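Local coordinates for protein restriction endonuclease EcoP15I, modification subunit (Escherichia coli, PDB 4ZCF) that methylates one adenine in the DNA recognition site 5'-CAGCAG-3' using S-adenosyl-L-methionine, and works with the Res subunit in DNA restriction, at residues A[118-124]-A[193-198]; A[439-443]-A[465-469]; A[549-553]-A[640-644]. One frame throughout, in Å; residues are numbered along the deposited sequence.

Contact 1. Residues A[118-124]-A[193-198]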
loop_
_atom_site.group_PDB
_atom_site.type_symbol
_atom_site.label_atom_id
_atom_site.label_comp_id
_atom_site.label_asym_id
_atom_site.label_seq_id
_atom_site.Cartn_x
_atom_site.Cartn_y
_atom_site.Cartn_z
ATOM N N LYS A 118 -10.356 -8.843 -4.572
ATOM C CA LYS A 118 -10.052 -8.842 -3.126
ATOM C C LYS A 118 -8.578 -9.136 -2.886
ATOM O O LYS A 118 -8.009 -8.667 -1.898
ATOM C CB LYS A 118 -10.897 -9.884 -2.372
ATOM C CG LYS A 118 -11.206 -9.496 -0.921
ATOM C CD LYS A 118 -11.990 -10.597 -0.216
ATOM C CE LYS A 118 -12.508 -10.249 1.175
ATOM N NZ LYS A 118 -11.456 -9.713 2.087
ATOM N N MET A 119 -7.966 -9.967 -3.756
ATOM C CA MET A 119 -6.569 -10.351 -3.597
ATOM C C MET A 119 -5.898 -10.573 -4.918
ATOM O O MET A 119 -6.482 -11.163 -5.822
ATOM C CB MET A 119 -6.463 -11.636 -2.750
ATOM C CG MET A 119 -5.066 -11.926 -2.235
ATOM S SD MET A 119 -4.892 -13.647 -1.677
ATOM C CE MET A 119 -3.287 -13.987 -2.181
ATOM N N ILE A 120 -4.637 -10.164 -4.994
ATOM C CA ILE A 120 -3.749 -10.407 -6.108
ATOM C C ILE A 120 -2.554 -11.144 -5.572
ATOM O O ILE A 120 -1.935 -10.689 -4.610
ATOM C CB ILE A 120 -3.313 -9.106 -6.839
ATOM C CG1 ILE A 120 -4.551 -8.340 -7.440
ATOM C CG2 ILE A 120 -2.212 -9.389 -7.896
ATOM C CD1 ILE A 120 -4.210 -7.012 -8.161
ATOM N N TYR A 121 -2.242 -12.310 -6.165
ATOM C CA TYR A 121 -1.014 -13.040 -5.885
ATOM C C TYR A 121 -0.281 -13.128 -7.199
ATOM O O TYR A 121 -0.868 -13.546 -8.177
ATOM C CB TYR A 121 -1.222 -14.462 -5.307
ATOM C CG TYR A 121 0.115 -15.178 -5.197
ATOM C CD1 TYR A 121 1.084 -14.750 -4.283
ATOM C CD2 TYR A 121 0.492 -16.136 -6.134
ATOM C CE1 TYR A 121 2.354 -15.314 -4.255
ATOM C CE2 TYR A 121 1.780 -16.669 -6.144
ATOM C CZ TYR A 121 2.694 -16.277 -5.181
ATOM O OH TYR A 121 3.951 -16.813 -5.164
ATOM N N ILE A 122 0.981 -12.754 -7.237
ATOM C CA ILE A 122 1.790 -12.865 -8.458
ATOM C C ILE A 122 3.179 -13.420 -8.182
ATOM O O ILE A 122 3.772 -13.108 -7.159
ATOM C CB ILE A 122 1.841 -11.603 -9.395
ATOM C CG1 ILE A 122 2.147 -10.299 -8.658
ATOM C CG2 ILE A 122 0.628 -11.514 -10.302
ATOM C CD1 ILE A 122 2.897 -9.250 -9.566
ATOM N N ASP A 123 3.682 -14.266 -9.094
ATOM C CA ASP A 123 5.042 -14.790 -9.025
ATOM C C ASP A 123 5.746 -14.261 -10.286
ATOM O O ASP A 123 5.722 -14.897 -11.339
ATOM C CB ASP A 123 5.053 -16.313 -8.902
ATOM C CG ASP A 123 6.403 -16.997 -8.951
ATOM O OD1 ASP A 123 7.400 -16.379 -8.525
ATOM O OD2 ASP A 123 6.447 -18.195 -9.328
ATOM N N PRO A 124 6.281 -13.026 -10.235
ATOM C CA PRO A 124 6.903 -12.463 -11.433
ATOM C C PRO A 124 8.277 -13.076 -11.673
ATOM O O PRO A 124 8.776 -13.785 -10.802
ATOM C CB PRO A 124 6.989 -10.973 -11.100
ATOM C CG PRO A 124 7.199 -10.937 -9.637
ATOM C CD PRO A 124 6.372 -12.088 -9.097
ATOM N N GLY A 193 -8.810 -4.494 -0.363
ATOM C CA GLY A 193 -8.046 -5.499 -1.093
ATOM C C GLY A 193 -6.559 -5.422 -0.863
ATOM O O GLY A 193 -6.063 -4.438 -0.302
ATOM N N THR A 194 -5.846 -6.514 -1.247
ATOM C CA THR A 194 -4.402 -6.718 -1.049
ATOM C C THR A 194 -3.692 -7.368 -2.227
ATOM O O THR A 194 -4.274 -8.171 -2.940
ATOM C CB THR A 194 -4.123 -7.584 0.211
ATOM O OG1 THR A 194 -4.956 -8.742 0.209
ATOM C CG2 THR A 194 -4.288 -6.824 1.514
ATOM N N ILE A 195 -2.424 -7.026 -2.408
ATOM C CA ILE A 195 -1.518 -7.621 -3.379
ATOM C C ILE A 195 -0.421 -8.356 -2.591
ATOM O O ILE A 195 0.016 -7.856 -1.570
ATOM C CB ILE A 195 -0.956 -6.622 -4.451
ATOM C CG1 ILE A 195 -0.043 -7.350 -5.480
ATOM C CG2 ILE A 195 -0.259 -5.404 -3.818
ATOM C CD1 ILE A 195 0.182 -6.658 -6.801
ATOM N N PHE A 196 -0.019 -9.548 -3.055
ATOM C CA PHE A 196 1.057 -10.419 -2.544
ATOM C C PHE A 196 2.029 -10.642 -3.735
ATOM O O PHE A 196 1.577 -10.973 -4.833
ATOM C CB PHE A 196 0.443 -11.755 -2.078
ATOM C CG PHE A 196 -0.327 -11.736 -0.775
ATOM C CD1 PHE A 196 -1.588 -11.171 -0.701
ATOM C CD2 PHE A 196 0.208 -12.299 0.378
ATOM C CE1 PHE A 196 -2.300 -11.144 0.510
ATOM C CE2 PHE A 196 -0.514 -12.299 1.582
ATOM C CZ PHE A 196 -1.774 -11.738 1.634
ATOM N N ILE A 197 3.343 -10.356 -3.556
ATOM C CA ILE A 197 4.369 -10.478 -4.610
ATOM C C ILE A 197 5.555 -11.289 -4.152
ATOM O O ILE A 197 6.295 -10.842 -3.272
ATOM C CB ILE A 197 4.845 -9.126 -5.220
ATOM C CG1 ILE A 197 3.688 -8.121 -5.432
ATOM C CG2 ILE A 197 5.656 -9.365 -6.529
ATOM C CD1 ILE A 197 4.106 -6.707 -5.814
ATOM N N SER A 198 5.762 -12.467 -4.779
ATOM C CA SER A 198 6.899 -13.350 -4.519
ATOM C C SER A 198 8.123 -12.798 -5.209
ATOM O O SER A 198 8.046 -12.408 -6.371
ATOM C CB SER A 198 6.646 -14.750 -5.078
ATOM O OG SER A 198 5.788 -15.503 -4.242
#
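M119 and F196 interlock on one face of two neighbouring parallel strands, 119-122 and 193-198. The M119 chain is extended until it bends at chi3 (143°), which brings methyl CE to 3.6 Å from F196 CD1. It meets the ring obliquely, and the sulfur adds a Met-aromatic contact. Y121 lies next along this face. Y121 CD1, at the ring edge, rests 3.8 Å from the bump of F196 CB. With CG anti to the backbone N (chi1 174°), the ring reaches on to S198, where OH and OG form a hydrogen bond. Its modelled length is doubtfully short. Were Y121 a phenylalanine, S198 OG would probably be left without this mate.

On the opposite face, I120 CG2 nests against CG1 and CD1 of I195, 3.8 Å from each. I122 and I197 lie side by side. I197 CG2 then fits against CG and CD of P124. Helix 171-188 covers the isoleucines, A185 on I120 and L182 on the other three. Helix 420-430 packs on M119 and F196.

Five backbone N-H...O bonds join the strands. The chemistry is largely apolar, turning polar at the C-terminal end with Y121-S198 and D123, salt-bridged to K418. D123 and P124 begin a segment predicted to bind S-adenosyl methionine.

Contact 2. Residues A[439-443]-A[465-469]; sequences DFFAG and ITVQL
D439 and T466 stand side by side on one face of the sheet, with D439 CB 3.7 Å from T466 CG2. The T466 methyl does this touching. The D439 carboxylate turns to its own chain instead. Its CG is anti to the backbone N (chi1 -165°), and OD1 accepts the N-H of F441 at 3.1 Å. This is an Asx turn, with OD1 met on its anti side. OD2 is held by T447 OG1. Both carboxylate oxygens therefore have partners, which should fix the group's rotation and help to shape the loop.

A442 points its methyl at the strand. CB sits between T466 and Q468, 4.0 Å from T466 CB and 3.9 Å from Q468 CB, and also lies near V467 O. F440 behaves differently. Its CB touches V467 CG2 at 4.1 Å, but its ring leads away and packs on I120 and I122 of strand 117-122.

Q468 bends at chi2 (47°), which folds its amide back toward the loop. OE1 takes a weak hydrogen bond from G443 N. NE2 gives a straighter one to L469 O (2.9 Å), in the amide plane and on a carbonyl lone pair. Together they probably fix the turn of the amide, NE2 doing most of it.

The backbone binds the two segments as well. D439 N bonds to I465 O and V467 N to D439 O, as in a parallel pair. Beyond D439 the chain leaves the sheet, and A442 N reaches V467 O at 3.0 Å.

A strand that ends at the D of DFFAG, with the rest in a tight loop leading to helix 446-455, is characteristic of the glycine-containing AdoMet-binding motif of Rossmann-like DNA methyltransferases. In relatives, this loop binds S-adenosyl methionine, and it probably does so here.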
loop_
_atom_site.group_PDB
_atom_site.type_symbol
_atom_site.label_atom_id
_atom_site.label_comp_id
_atom_site.label_asym_id
_atom_site.label_seq_id
_atom_site.Cartn_x
_atom_site.Cartn_y
_atom_site.Cartn_z
ATOM N N ASP A 439 -4.234 -13.727 -10.577
ATOM C CA ASP A 439 -2.816 -14.019 -10.843
ATOM C C ASP A 439 -2.564 -13.690 -12.296
ATOM O O ASP A 439 -3.115 -14.349 -13.154
ATOM C CB ASP A 439 -2.435 -15.494 -10.538
ATOM C CG ASP A 439 -0.943 -15.779 -10.442
ATOM O OD1 ASP A 439 -0.146 -15.102 -11.147
ATOM O OD2 ASP A 439 -0.564 -16.628 -9.638
ATOM N N PHE A 440 -1.798 -12.645 -12.581
ATOM C CA PHE A 440 -1.531 -12.253 -13.971
ATOM C C PHE A 440 -0.199 -12.753 -14.543
ATOM O O PHE A 440 0.153 -12.402 -15.655
ATOM C CB PHE A 440 -1.847 -10.768 -14.238
ATOM C CG PHE A 440 -1.164 -9.753 -13.343
ATOM C CD1 PHE A 440 0.076 -9.212 -13.691
ATOM C CD2 PHE A 440 -1.780 -9.301 -12.187
ATOM C CE1 PHE A 440 0.707 -8.273 -12.865
ATOM C CE2 PHE A 440 -1.158 -8.352 -11.371
ATOM C CZ PHE A 440 0.087 -7.852 -11.706
ATOM N N PHE A 441 0.501 -13.633 -13.791
ATOM C CA PHE A 441 1.722 -14.370 -14.163
ATOM C C PHE A 441 1.390 -15.818 -13.795
ATOM O O PHE A 441 2.110 -16.406 -12.988
ATOM C CB PHE A 441 2.970 -13.895 -13.365
ATOM C CG PHE A 441 3.552 -12.567 -13.801
ATOM C CD1 PHE A 441 4.349 -12.476 -14.942
ATOM C CD2 PHE A 441 3.285 -11.401 -13.088
ATOM C CE1 PHE A 441 4.882 -11.249 -15.341
ATOM C CE2 PHE A 441 3.812 -10.177 -13.499
ATOM C CZ PHE A 441 4.609 -10.107 -14.620
ATOM N N ALA A 442 0.263 -16.378 -14.336
ATOM C CA ALA A 442 -0.243 -17.724 -14.022
ATOM C C ALA A 442 0.819 -18.793 -13.727
ATOM O O ALA A 442 0.681 -19.560 -12.756
ATOM C CB ALA A 442 -1.196 -18.211 -15.105
ATOM N N GLY A 443 1.861 -18.806 -14.565
ATOM C CA GLY A 443 2.960 -19.752 -14.515
ATOM C C GLY A 443 2.482 -21.112 -14.966
ATOM O O GLY A 443 2.225 -21.314 -16.148
ATOM N N ILE A 465 -9.152 -15.603 -11.474
ATOM C CA ILE A 465 -8.893 -14.999 -12.769
ATOM C C ILE A 465 -7.386 -15.120 -12.884
ATOM O O ILE A 465 -6.693 -14.654 -11.986
ATOM C CB ILE A 465 -9.377 -13.523 -12.929
ATOM C CG1 ILE A 465 -10.856 -13.339 -12.607
ATOM C CG2 ILE A 465 -9.049 -12.981 -14.321
ATOM C CD1 ILE A 465 -11.266 -11.860 -12.360
ATOM N N THR A 466 -6.885 -15.844 -13.908
ATOM C CA THR A 466 -5.446 -15.992 -14.180
ATOM C C THR A 466 -5.110 -15.669 -15.628
ATOM O O THR A 466 -5.849 -16.034 -16.535
ATOM C CB THR A 466 -4.782 -17.311 -13.668
ATOM O OG1 THR A 466 -5.201 -18.437 -14.454
ATOM C CG2 THR A 466 -4.992 -17.559 -12.159
ATOM N N VAL A 467 -3.984 -14.980 -15.826
ATOM C CA VAL A 467 -3.499 -14.553 -17.130
ATOM C C VAL A 467 -2.166 -15.223 -17.473
ATOM O O VAL A 467 -1.290 -15.329 -16.626
ATOM C CB VAL A 467 -3.452 -13.005 -17.267
ATOM C CG1 VAL A 467 -3.325 -12.597 -18.740
ATOM C CG2 VAL A 467 -4.695 -12.360 -16.639
ATOM N N GLN A 468 -2.033 -15.674 -18.716
ATOM C CA GLN A 468 -0.851 -16.348 -19.207
ATOM C C GLN A 468 -0.582 -16.002 -20.675
ATOM O O GLN A 468 -1.450 -16.164 -21.526
ATOM C CB GLN A 468 -0.993 -17.879 -18.983
ATOM C CG GLN A 468 0.239 -18.727 -19.350
ATOM C CD GLN A 468 1.532 -18.185 -18.807
ATOM O OE1 GLN A 468 1.783 -18.152 -17.582
ATOM N NE2 GLN A 468 2.386 -17.752 -19.724
ATOM N N LEU A 469 0.634 -15.521 -20.959
ATOM C CA LEU A 469 1.097 -15.180 -22.306
ATOM C C LEU A 469 1.310 -16.440 -23.113
ATOM O O LEU A 469 1.859 -17.418 -22.603
ATOM C CB LEU A 469 2.412 -14.372 -22.238
ATOM C CG LEU A 469 2.977 -13.833 -23.562
ATOM C CD1 LEU A 469 2.027 -12.832 -24.226
ATOM C CD2 LEU A 469 4.355 -13.219 -23.362
#

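Contact 3. Residues A[549-553]-A[640-644]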
loop_
_atom_site.group_PDB
_atom_site.type_symbol
_atom_site.label_atom_id
_atom_site.label_comp_id
_atom_site.label_asym_id
_atom_site.label_seq_id
_atom_site.Cartn_x
_atom_site.Cartn_y
_atom_site.Cartn_z
ATOM N N TRP A 549 -17.564 -5.688 -26.490
ATOM C CA TRP A 549 -18.544 -4.663 -26.170
ATOM C C TRP A 549 -19.147 -4.858 -24.805
ATOM O O TRP A 549 -19.283 -3.884 -24.089
ATOM C CB TRP A 549 -19.652 -4.598 -27.234
ATOM C CG TRP A 549 -19.257 -3.962 -28.536
ATOM C CD1 TRP A 549 -17.995 -3.673 -28.975
ATOM C CD2 TRP A 549 -20.145 -3.593 -29.593
ATOM N NE1 TRP A 549 -18.045 -3.138 -30.240
ATOM C CE2 TRP A 549 -19.351 -3.109 -30.659
ATOM C CE3 TRP A 549 -21.547 -3.607 -29.741
ATOM C CZ2 TRP A 549 -19.916 -2.632 -31.855
ATOM C CZ3 TRP A 549 -22.102 -3.155 -30.929
ATOM C CH2 TRP A 549 -21.295 -2.656 -31.961
ATOM N N CYS A 550 -19.507 -6.103 -24.432
ATOM C CA CYS A 550 -20.078 -6.407 -23.114
ATOM C C CYS A 550 -19.094 -6.082 -21.969
ATOM O O CYS A 550 -19.527 -5.634 -20.914
ATOM C CB CYS A 550 -20.543 -7.859 -23.053
ATOM S SG CYS A 550 -22.159 -8.163 -23.815
ATOM N N LEU A 551 -17.785 -6.320 -22.180
ATOM C CA LEU A 551 -16.721 -6.092 -21.194
ATOM C C LEU A 551 -16.452 -4.598 -21.078
ATOM O O LEU A 551 -16.539 -4.039 -19.976
ATOM C CB LEU A 551 -15.434 -6.877 -21.578
ATOM C CG LEU A 551 -14.246 -6.882 -20.577
ATOM C CD1 LEU A 551 -14.638 -7.397 -19.201
ATOM C CD2 LEU A 551 -13.029 -7.584 -21.167
ATOM N N TYR A 552 -16.214 -3.949 -22.239
ATOM C CA TYR A 552 -16.021 -2.508 -22.373
ATOM C C TYR A 552 -17.164 -1.748 -21.681
ATOM O O TYR A 552 -16.910 -0.769 -20.995
ATOM C CB TYR A 552 -15.911 -2.111 -23.868
ATOM C CG TYR A 552 -15.837 -0.612 -24.072
ATOM C CD1 TYR A 552 -14.624 0.065 -23.971
ATOM C CD2 TYR A 552 -16.992 0.143 -24.269
ATOM C CE1 TYR A 552 -14.560 1.454 -24.078
ATOM C CE2 TYR A 552 -16.941 1.530 -24.358
ATOM C CZ TYR A 552 -15.719 2.179 -24.293
ATOM O OH TYR A 552 -15.648 3.543 -24.423
ATOM N N ASP A 553 -18.411 -2.225 -21.840
ATOM C CA ASP A 553 -19.623 -1.650 -21.257
ATOM C C ASP A 553 -19.735 -1.827 -19.746
ATOM O O ASP A 553 -20.677 -1.306 -19.155
ATOM C CB ASP A 553 -20.900 -2.132 -21.997
ATOM C CG ASP A 553 -21.179 -1.419 -23.320
ATOM O OD1 ASP A 553 -21.077 -0.175 -23.358
ATOM O OD2 ASP A 553 -21.569 -2.096 -24.288
ATOM N N LEU A 640 -30.054 5.111 -26.221
ATOM C CA LEU A 640 -29.671 4.504 -27.496
ATOM C C LEU A 640 -28.258 4.889 -27.924
ATOM O O LEU A 640 -28.013 6.024 -28.331
ATOM C CB LEU A 640 -30.735 4.799 -28.585
ATOM C CG LEU A 640 -30.531 4.149 -29.948
ATOM C CD1 LEU A 640 -30.893 2.674 -29.928
ATOM C CD2 LEU A 640 -31.306 4.876 -31.014
ATOM N N VAL A 641 -27.337 3.919 -27.861
ATOM C CA VAL A 641 -25.915 4.096 -28.167
ATOM C C VAL A 641 -25.543 3.528 -29.546
ATOM O O VAL A 641 -26.077 2.484 -29.932
ATOM C CB VAL A 641 -25.078 3.455 -27.011
ATOM C CG1 VAL A 641 -23.571 3.619 -27.220
ATOM C CG2 VAL A 641 -25.490 4.016 -25.655
ATOM N N VAL A 642 -24.621 4.217 -30.272
ATOM C CA VAL A 642 -24.025 3.816 -31.558
ATOM C C VAL A 642 -22.571 3.360 -31.325
ATOM O O VAL A 642 -21.778 4.085 -30.699
ATOM C CB VAL A 642 -23.988 4.911 -32.665
ATOM C CG1 VAL A 642 -24.195 4.294 -34.049
ATOM C CG2 VAL A 642 -24.961 6.050 -32.411
ATOM N N ARG A 643 -22.194 2.224 -31.933
ATOM C CA ARG A 643 -20.825 1.730 -31.841
ATOM C C ARG A 643 -20.331 1.209 -33.192
ATOM O O ARG A 643 -21.007 0.390 -33.816
ATOM C CB ARG A 643 -20.687 0.675 -30.723
ATOM C CG ARG A 643 -19.254 0.519 -30.227
ATOM C CD ARG A 643 -19.178 -0.167 -28.885
ATOM N NE ARG A 643 -19.828 0.624 -27.852
ATOM C CZ ARG A 643 -20.389 0.120 -26.763
ATOM N NH1 ARG A 643 -20.412 -1.192 -26.566
ATOM N NH2 ARG A 643 -20.955 0.922 -25.875
ATOM N N ASN A 644 -19.140 1.683 -33.630
ATOM C CA ASN A 644 -18.476 1.357 -34.905
ATOM C C ASN A 644 -19.366 1.583 -36.138
ATOM O O ASN A 644 -20.246 2.443 -36.130
ATOM C CB ASN A 644 -17.892 -0.062 -34.901
ATOM C CG ASN A 644 -16.538 -0.195 -34.258
ATOM O OD1 ASN A 644 -16.396 -0.723 -33.145
ATOM N ND2 ASN A 644 -15.502 0.214 -34.977
#
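W549 offers a face of its indole to R643, whose chain slides past it in the opposite direction. R643 CD lies over the five-membered ring in a CH-pi contact, 3.4 Å from its centroid. CB and CG run on over the six-membered part. R643 bends at chi3 (-64°), which stands the guanidinium nearly upright on the indole, the planes 79° apart. R643 CZ makes a cation-pi contact, 4.8 Å from the same centroid.

Y552 comes next. Its CD2 sits over the centre of the guanidinium face, 4.2 Å from R643 CZ.

D553 ends the segment and pairs with the charge of R643. The salt bridge is end-on. R643 NH1 bonds D553 OD2 at 2.7 Å, almost straight (176°) and in the guanidinium plane, although OD2 is approached from above the carboxylate. NH2 bonds OD1 on its syn side. D553 has further partners, with Y579 OH bonding OD2 and K607 pairing with OD1. Such a cationic setting would probably keep the carboxylate ionised.

D138 of the restriction subunit forms a long, weak ion pair with R643. The whole is an arginine laid over a tryptophan face, its guanidinium bridged to a carboxylate and covered by Y552. It joins helix 539-552 to strand 639-643, outermost in the C-terminal domain's sheet within this chain.

Overall arrangement
Contacts 1 and 2 lie in the core of the methylase domain, and contact 3 is a partly buried, more peripheral join in the C-terminal domain. The first two share the ten-stranded sheet and touch each other, because strands 434-439 and 117-122 are neighbours. The centres of contacts 1 and 2 are about 12 Å apart. Contact 1 is regular strand pairing with apolar packing. Contact 2 begins that way and gives over to a turn held by polar groups at the strand end. Contact 3 belongs to a separate five-stranded sheet and lies about 31 and 27 Å away, centre to centre. It relies on a salt bridge with cation-pi and CH-pi contacts, beside the restriction subunit.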